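Local coordinates for repressor protein C2 (Enterobacteria phage P22, PDB 2R1J), which keeps the phage lysogenic by binding the OR and OL operators and blocking transcription of lytic genes, here through its N-terminal helix-turn-helix DNA-binding domain, at residues L5-R11 against E39-P45; L24-V28 against A52-L57. Numbering follows the deposited sequence.

Interaction 1 (L5-R11 against E39-P45); sequences LMGERIR and ERSETEP. With nucleotides of chain A; nucleotides of chain B.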
loop_
_atom_site.group_PDB
_atom_site.type_symbol
_atom_site.label_atom_id
_atom_site.label_comp_id
_atom_site.label_asym_id
_atom_site.label_seq_id
_atom_site.Cartn_x
_atom_site.Cartn_y
_atom_site.Cartn_z
ATOM N N LEU C 5 0.134 -10.287 -13.710
ATOM C CA LEU C 5 -0.281 -9.024 -13.081
ATOM C C LEU C 5 -0.786 -9.214 -11.657
ATOM O O LEU C 5 -1.256 -10.299 -11.300
ATOM C CB LEU C 5 -1.387 -8.387 -13.910
ATOM C CG LEU C 5 -0.999 -8.043 -15.344
ATOM C CD1 LEU C 5 -2.262 -7.691 -16.118
ATOM C CD2 LEU C 5 0.005 -6.878 -15.352
ATOM N N MET C 6 -0.718 -8.163 -10.839
ATOM C CA MET C 6 -1.204 -8.267 -9.465
ATOM C C MET C 6 -2.671 -8.691 -9.460
ATOM O O MET C 6 -3.072 -9.514 -8.642
ATOM C CB MET C 6 -1.059 -6.918 -8.721
ATOM C CG MET C 6 -1.779 -6.892 -7.363
ATOM S SD MET C 6 -1.351 -5.452 -6.313
ATOM C CE MET C 6 -1.414 -4.225 -7.525
ATOM N N GLY C 7 -3.464 -8.129 -10.369
ATOM C CA GLY C 7 -4.885 -8.439 -10.433
ATOM C C GLY C 7 -5.171 -9.928 -10.547
ATOM O O GLY C 7 -6.170 -10.424 -10.013
ATOM N N GLU C 8 -4.284 -10.634 -11.248
ATOM C CA GLU C 8 -4.434 -12.073 -11.439
ATOM C C GLU C 8 -4.181 -12.802 -10.130
ATOM O O GLU C 8 -4.861 -13.790 -9.820
ATOM C CB GLU C 8 -3.472 -12.546 -12.543
ATOM C CG GLU C 8 -3.970 -12.187 -13.947
ATOM C CD GLU C 8 -2.910 -12.345 -15.044
ATOM O OE1 GLU C 8 -3.301 -12.499 -16.217
ATOM O OE2 GLU C 8 -1.698 -12.294 -14.742
ATOM N N ARG C 9 -3.208 -12.325 -9.359
ATOM C CA ARG C 9 -2.904 -12.931 -8.073
ATOM C C ARG C 9 -4.030 -12.668 -7.083
ATOM O O ARG C 9 -4.310 -13.484 -6.203
ATOM C CB ARG C 9 -1.583 -12.394 -7.532
ATOM C CG ARG C 9 -0.382 -12.930 -8.299
ATOM C CD ARG C 9 0.943 -12.505 -7.676
ATOM N NE ARG C 9 1.275 -11.109 -7.960
ATOM C CZ ARG C 9 1.823 -10.676 -9.093
ATOM N NH1 ARG C 9 2.112 -11.527 -10.081
ATOM N NH2 ARG C 9 2.097 -9.380 -9.240
ATOM N N ILE C 10 -4.681 -11.520 -7.231
ATOM C CA ILE C 10 -5.789 -11.174 -6.360
ATOM C C ILE C 10 -6.968 -12.107 -6.625
ATOM O O ILE C 10 -7.531 -12.680 -5.679
ATOM C CB ILE C 10 -6.226 -9.695 -6.586
ATOM C CG1 ILE C 10 -5.137 -8.759 -6.037
ATOM C CG2 ILE C 10 -7.524 -9.402 -5.872
ATOM C CD1 ILE C 10 -5.449 -7.270 -6.275
ATOM N N ARG C 11 -7.329 -12.272 -7.896
ATOM C CA ARG C 11 -8.467 -13.120 -8.234
ATOM C C ARG C 11 -8.187 -14.561 -7.848
ATOM O O ARG C 11 -9.025 -15.193 -7.219
ATOM C CB ARG C 11 -8.822 -13.006 -9.724
ATOM C CG ARG C 11 -9.895 -13.983 -10.193
ATOM C CD ARG C 11 -10.393 -13.635 -11.581
ATOM N NE ARG C 11 -11.203 -12.416 -11.552
ATOM C CZ ARG C 11 -11.674 -11.791 -12.629
ATOM N NH1 ARG C 11 -11.425 -12.265 -13.843
ATOM N NH2 ARG C 11 -12.387 -10.677 -12.486
ATOM N N GLU C 39 -8.890 -6.653 -9.857
ATOM C CA GLU C 39 -8.648 -7.963 -10.488
ATOM C C GLU C 39 -8.380 -7.872 -11.978
ATOM O O GLU C 39 -7.588 -8.657 -12.509
ATOM C CB GLU C 39 -9.819 -8.933 -10.224
ATOM C CG GLU C 39 -10.032 -9.156 -8.753
ATOM C CD GLU C 39 -10.961 -10.316 -8.415
ATOM O OE1 GLU C 39 -11.810 -10.663 -9.248
ATOM O OE2 GLU C 39 -10.835 -10.832 -7.293
ATOM N N ARG C 40 -9.027 -6.923 -12.641
ATOM C CA ARG C 40 -8.866 -6.731 -14.074
ATOM C C ARG C 40 -7.746 -5.739 -14.401
ATOM O O ARG C 40 -7.524 -5.381 -15.561
ATOM C CB ARG C 40 -10.179 -6.265 -14.688
ATOM C CG ARG C 40 -11.274 -7.339 -14.700
ATOM C CD ARG C 40 -12.562 -6.823 -15.271
ATOM N NE ARG C 40 -13.162 -5.854 -14.370
ATOM C CZ ARG C 40 -13.044 -4.536 -14.504
ATOM N NH1 ARG C 40 -12.360 -4.033 -15.525
ATOM N NH2 ARG C 40 -13.574 -3.734 -13.593
ATOM N N SER C 41 -7.046 -5.307 -13.368
ATOM C CA SER C 41 -5.941 -4.363 -13.542
ATOM C C SER C 41 -6.382 -2.993 -14.099
ATOM O O SER C 41 -5.582 -2.279 -14.731
ATOM C CB SER C 41 -4.863 -4.991 -14.431
ATOM O OG SER C 41 -4.208 -6.042 -13.732
ATOM N N GLU C 42 -7.636 -2.629 -13.852
ATOM C CA GLU C 42 -8.200 -1.328 -14.278
ATOM C C GLU C 42 -7.585 -0.237 -13.360
ATOM O O GLU C 42 -7.410 0.919 -13.768
ATOM C CB GLU C 42 -9.728 -1.339 -14.139
ATOM C CG GLU C 42 -10.439 -0.074 -14.656
ATOM C CD GLU C 42 -11.971 -0.132 -14.539
ATOM O OE1 GLU C 42 -12.575 0.936 -14.310
ATOM O OE2 GLU C 42 -12.589 -1.227 -14.696
ATOM N N THR C 43 -7.283 -0.626 -12.125
ATOM C CA THR C 43 -6.648 0.242 -11.127
ATOM C C THR C 43 -5.879 -0.672 -10.170
ATOM O O THR C 43 -5.948 -1.902 -10.290
ATOM C CB THR C 43 -7.693 0.988 -10.278
ATOM O OG1 THR C 43 -8.552 0.031 -9.632
ATOM C CG2 THR C 43 -8.530 1.923 -11.148
ATOM N N GLU C 44 -5.129 -0.079 -9.250
ATOM C CA GLU C 44 -4.392 -0.817 -8.220
ATOM C C GLU C 44 -4.852 -0.249 -6.878
ATOM O O GLU C 44 -5.206 0.935 -6.773
ATOM C CB GLU C 44 -2.891 -0.629 -8.351
ATOM C CG GLU C 44 -2.315 -1.432 -9.492
ATOM C CD GLU C 44 -0.803 -1.354 -9.610
ATOM O OE1 GLU C 44 -0.115 -0.855 -8.688
ATOM O OE2 GLU C 44 -0.289 -1.819 -10.649
ATOM N N PRO C 45 -4.864 -1.081 -5.831
ATOM C CA PRO C 45 -5.302 -0.585 -4.530
ATOM C C PRO C 45 -4.362 0.469 -3.948
ATOM O O PRO C 45 -3.144 0.396 -4.140
ATOM C CB PRO C 45 -5.334 -1.842 -3.660
ATOM C CG PRO C 45 -4.312 -2.746 -4.309
ATOM C CD PRO C 45 -4.455 -2.501 -5.779
ATOM P P DT A 12 -4.079 3.561 -9.404
ATOM O OP1 DT A 12 -2.976 3.171 -8.505
ATOM O OP2 DT A 12 -4.478 2.680 -10.518
ATOM O "O5'" DT A 12 -5.362 3.946 -8.560
ATOM C "C5'" DT A 12 -5.201 4.650 -7.333
ATOM C "C4'" DT A 12 -6.535 4.914 -6.688
ATOM O "O4'" DT A 12 -7.311 5.839 -7.505
ATOM C "C3'" DT A 12 -7.405 3.665 -6.507
ATOM O "O3'" DT A 12 -7.682 3.517 -5.110
ATOM C "C2'" DT A 12 -8.637 3.946 -7.353
ATOM C "C1'" DT A 12 -8.671 5.465 -7.455
ATOM N N1 DT A 12 -9.322 6.009 -8.664
ATOM C C2 DT A 12 -10.303 6.955 -8.484
ATOM O O2 DT A 12 -10.699 7.313 -7.394
ATOM N N3 DT A 12 -10.808 7.480 -9.640
ATOM C C4 DT A 12 -10.448 7.189 -10.910
ATOM O O4 DT A 12 -10.945 7.832 -11.848
ATOM C C5 DT A 12 -9.459 6.144 -11.047
ATOM C C7 DT A 12 -9.069 5.687 -12.416
ATOM C C6 DT A 12 -8.937 5.613 -9.929
ATOM P P DT B 4 -15.267 -9.269 -13.560
ATOM O OP1 DT B 4 -14.271 -10.058 -14.320
ATOM O OP2 DT B 4 -14.835 -8.611 -12.290
ATOM O "O5'" DT B 4 -15.870 -8.203 -14.570
ATOM C "C5'" DT B 4 -16.533 -8.658 -15.752
ATOM C "C4'" DT B 4 -17.139 -7.508 -16.520
ATOM O "O4'" DT B 4 -18.262 -6.952 -15.807
ATOM C "C3'" DT B 4 -16.216 -6.335 -16.850
ATOM O "O3'" DT B 4 -16.485 -5.974 -18.203
ATOM C "C2'" DT B 4 -16.674 -5.242 -15.895
ATOM C "C1'" DT B 4 -18.157 -5.529 -15.775
ATOM N N1 DT B 4 -18.827 -5.083 -14.541
ATOM C C2 DT B 4 -19.989 -4.335 -14.653
ATOM O O2 DT B 4 -20.416 -3.903 -15.710
ATOM N N3 DT B 4 -20.635 -4.102 -13.470
ATOM C C4 DT B 4 -20.236 -4.506 -12.214
ATOM O O4 DT B 4 -20.946 -4.273 -11.250
ATOM C C5 DT B 4 -18.975 -5.210 -12.156
ATOM C C7 DT B 4 -18.441 -5.626 -10.825
ATOM C C6 DT B 4 -18.334 -5.460 -13.310
ATOM P P DT B 5 -15.602 -4.863 -18.943
ATOM O OP1 DT B 5 -15.422 -5.339 -20.336
ATOM O OP2 DT B 5 -14.413 -4.493 -18.136
ATOM O "O5'" DT B 5 -16.596 -3.623 -18.988
ATOM C "C5'" DT B 5 -17.886 -3.768 -19.564
ATOM C "C4'" DT B 5 -18.658 -2.473 -19.498
ATOM O "O4'" DT B 5 -19.214 -2.264 -18.184
ATOM C "C3'" DT B 5 -17.899 -1.198 -19.861
ATOM O "O3'" DT B 5 -18.698 -0.443 -20.777
ATOM C "C2'" DT B 5 -17.750 -0.479 -18.528
ATOM C "C1'" DT B 5 -18.990 -0.926 -17.774
ATOM N N1 DT B 5 -18.914 -0.944 -16.304
ATOM C C2 DT B 5 -19.951 -0.387 -15.617
ATOM O O2 DT B 5 -20.839 0.228 -16.162
ATOM N N3 DT B 5 -19.900 -0.559 -14.256
ATOM C C4 DT B 5 -18.908 -1.183 -13.541
ATOM O O4 DT B 5 -19.013 -1.285 -12.332
ATOM C C5 DT B 5 -17.801 -1.682 -14.328
ATOM C C7 DT B 5 -16.638 -2.329 -13.641
ATOM C C6 DT B 5 -17.861 -1.539 -15.655
HETATM O O HOH W 1 -2.932 -5.444 -11.396
#
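The start of helix 6-17 meets the loop after helix 32-39, the second helix of the helix-turn-helix, and together they grip the operator's sugar-phosphate backbone; Gly7 CA lies 3.8 Å from Glu39 CA. An ideal CB on Gly7 would fall 2.4 Å from Glu39 O; without one, the backbones exchange two CA-H...O contacts, Gly7 CA to Glu39 O at 3.4 Å and Glu39 CA to Gly7 O at 3.5 Å. Gly7 N, without an i-4 acceptor, donates to a water at 2.9 Å, and Ser41 OG lies 2.7 Å from the same water. Glu8 OE2 satisfies Leu5 N (2.9 Å). Ser41, with positive phi, ends helix 32-39 in a Schellman motif. Glu39 OE1 accepts from Arg11 NE at 3.0 Å and from Arg11 NH2 at 3.3 Å in a salt bridge, and from Gln21; its OE2 pairs with Arg14. Arg11 NH2 also donates to OP1 of DT4 of chain B (2.7 Å), so the guanidinium links Glu39 to the DNA backbone. Arg40 NH1 and NH2 both donate to Glu42 OE2 (2.9 Å each) in a salt bridge, and C2' of DT4 of chain B lies over one face of the Arg40 guanidinium. Glu44 N donates to OP2 of DT12 of chain A (3.1 Å), a main-chain contact to a phosphate of the other strand. Met6 CE packs on Glu44 CG (3.5 Å) and Pro45 CD (3.9 Å). Behind this interface Met6 and Ile10 rest on Leu64 of helix 61-66, and Pro45 bridges Trp38 of helix 32-39 and Leu50 of helix 47-56.

Interaction 2 (L24-V28 against A52-L57); sequences LGKMV and ALSKAL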
loop_
_atom_site.group_PDB
_atom_site.type_symbol
_atom_site.label_atom_id
_atom_site.label_comp_id
_atom_site.label_asym_id
_atom_site.label_seq_id
_atom_site.Cartn_x
_atom_site.Cartn_y
_atom_site.Cartn_z
ATOM N N LEU C 24 -15.409 -10.067 -0.467
ATOM C CA LEU C 24 -14.041 -9.597 -0.235
ATOM C C LEU C 24 -14.089 -8.070 -0.003
ATOM O O LEU C 24 -13.407 -7.544 0.876
ATOM C CB LEU C 24 -13.145 -9.916 -1.444
ATOM C CG LEU C 24 -11.678 -9.453 -1.327
ATOM C CD1 LEU C 24 -11.007 -10.066 -0.106
ATOM C CD2 LEU C 24 -10.935 -9.854 -2.583
ATOM N N GLY C 25 -14.910 -7.377 -0.783
ATOM C CA GLY C 25 -15.029 -5.931 -0.616
ATOM C C GLY C 25 -15.434 -5.565 0.807
ATOM O O GLY C 25 -14.878 -4.639 1.419
ATOM N N LYS C 26 -16.390 -6.310 1.357
ATOM C CA LYS C 26 -16.853 -6.056 2.718
ATOM C C LYS C 26 -15.714 -6.238 3.717
ATOM O O LYS C 26 -15.577 -5.474 4.677
ATOM C CB LYS C 26 -18.007 -7.013 3.071
ATOM C CG LYS C 26 -18.605 -6.786 4.453
ATOM C CD LYS C 26 -19.375 -5.486 4.521
ATOM C CE LYS C 26 -19.748 -5.144 5.965
ATOM N NZ LYS C 26 -20.386 -3.795 6.062
ATOM N N MET C 27 -14.894 -7.259 3.492
ATOM C CA MET C 27 -13.756 -7.541 4.353
ATOM C C MET C 27 -12.691 -6.433 4.307
ATOM O O MET C 27 -12.089 -6.098 5.327
ATOM C CB MET C 27 -13.102 -8.857 3.938
ATOM C CG MET C 27 -13.919 -10.124 4.209
ATOM S SD MET C 27 -13.057 -11.566 3.456
ATOM C CE MET C 27 -11.866 -11.888 4.749
ATOM N N VAL C 28 -12.464 -5.885 3.113
ATOM C CA VAL C 28 -11.460 -4.826 2.886
ATOM C C VAL C 28 -11.981 -3.421 3.175
ATOM O O VAL C 28 -11.212 -2.544 3.581
ATOM C CB VAL C 28 -10.965 -4.888 1.413
ATOM C CG1 VAL C 28 -9.988 -3.746 1.096
ATOM C CG2 VAL C 28 -10.322 -6.250 1.169
ATOM N N ALA C 52 -5.136 -3.831 3.749
ATOM C CA ALA C 52 -6.344 -4.544 4.177
ATOM C C ALA C 52 -6.635 -5.747 3.283
ATOM O O ALA C 52 -7.129 -6.783 3.752
ATOM C CB ALA C 52 -7.554 -3.578 4.203
ATOM N N LEU C 53 -6.334 -5.606 1.996
ATOM C CA LEU C 53 -6.542 -6.663 1.028
ATOM C C LEU C 53 -5.599 -7.846 1.329
ATOM O O LEU C 53 -6.018 -9.013 1.308
ATOM C CB LEU C 53 -6.274 -6.125 -0.381
ATOM C CG LEU C 53 -6.347 -7.124 -1.541
ATOM C CD1 LEU C 53 -7.781 -7.646 -1.688
ATOM C CD2 LEU C 53 -5.899 -6.429 -2.841
ATOM N N SER C 54 -4.344 -7.541 1.623
ATOM C CA SER C 54 -3.368 -8.588 1.918
ATOM C C SER C 54 -3.830 -9.389 3.146
ATOM O O SER C 54 -3.676 -10.609 3.184
ATOM C CB SER C 54 -1.987 -7.977 2.161
ATOM O OG SER C 54 -1.964 -7.191 3.335
ATOM N N LYS C 55 -4.393 -8.716 4.140
ATOM C CA LYS C 55 -4.868 -9.426 5.331
ATOM C C LYS C 55 -6.077 -10.303 4.983
ATOM O O LYS C 55 -6.127 -11.483 5.356
ATOM C CB LYS C 55 -5.221 -8.439 6.439
ATOM C CG LYS C 55 -3.998 -7.776 7.008
ATOM C CD LYS C 55 -4.339 -6.713 8.008
ATOM C CE LYS C 55 -3.056 -6.096 8.537
ATOM N NZ LYS C 55 -2.161 -5.643 7.414
ATOM N N ALA C 56 -7.038 -9.750 4.255
ATOM C CA ALA C 56 -8.224 -10.519 3.861
ATOM C C ALA C 56 -7.870 -11.750 3.032
ATOM O O ALA C 56 -8.519 -12.795 3.159
ATOM C CB ALA C 56 -9.201 -9.626 3.074
ATOM N N LEU C 57 -6.842 -11.643 2.194
ATOM C CA LEU C 57 -6.430 -12.761 1.345
ATOM C C LEU C 57 -5.355 -13.631 1.986
ATOM O O LEU C 57 -4.860 -14.550 1.360
ATOM C CB LEU C 57 -5.932 -12.259 -0.010
ATOM C CG LEU C 57 -6.951 -11.500 -0.867
ATOM C CD1 LEU C 57 -6.291 -11.052 -2.183
ATOM C CD2 LEU C 57 -8.154 -12.394 -1.152
#
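In the all-helical Cro/C1-type helix-turn-helix domain, helix 21-28, the first helix of the DNA-binding motif, packs on helix 47-56 through Val28, Ala56 and Leu24. The short axes run 9.3 Å apart at 122°, and the side chains that meet are all apolar, without hydrogen bonds between the segments. Val28, at the end of its helix, gives up 65 Å²: its CG2 lies 3.8 Å from Leu53 CA and 4.0 Å from Ala56 CB, while its CG1 meets Ala52 CB at 4.0 Å. Ala52 and Ala56, one turn apart, both point toward helix 21-28, and their single methyl groups let Val28 come close to the backbone; the CA atoms of Val28 and Ala52 are 5.3 Å apart. Ala56 contributes 56 Å² and is touched by all three residues of helix 21-28 that take part, including Met27, whose CE lies 3.9 Å from Ala56 CB at the exposed margin. Leu24 (51 Å²) is buried on the inner side, where its branched end lies among Leu53, Ala56 and Leu57, with CD2 4.0 Å from Leu53 CD1. Around this core, Trp38 of helix 32-39 touches both Val28 and Leu53, and Ile35 of that helix meets Leu24, so the two helices of the motif share one hydrophobic centre. Leu24 CD1 touches both Ala56 CB at 3.7 Å and Leu57 CD2 at 3.8 Å.

Overall arrangement
Interactions 1 and 2 lie on opposite sides of the chain's centre, their centres 13 Å apart, yet they share one hydrophobic core: Leu53 CD2 meets Ile10 CD1 at 3.6 Å and Pro45 CG at 4.3 Å. Leu57 CD1 also packs on the backbone of helix 6-17, 4.1 Å from Ile10 O. Their segments alternate along the chain, interlocking four of its five helices. The division toward the operator is clear. Interaction 1 touches phosphates of both DNA strands, whereas the nearest atom of interaction 2 stays about 7 Å from the DNA. Between them they pack both helices of the motif against the rest of the domain: helix 21-28 against helix 47-56, and the end of helix 32-39 against helix 6-17.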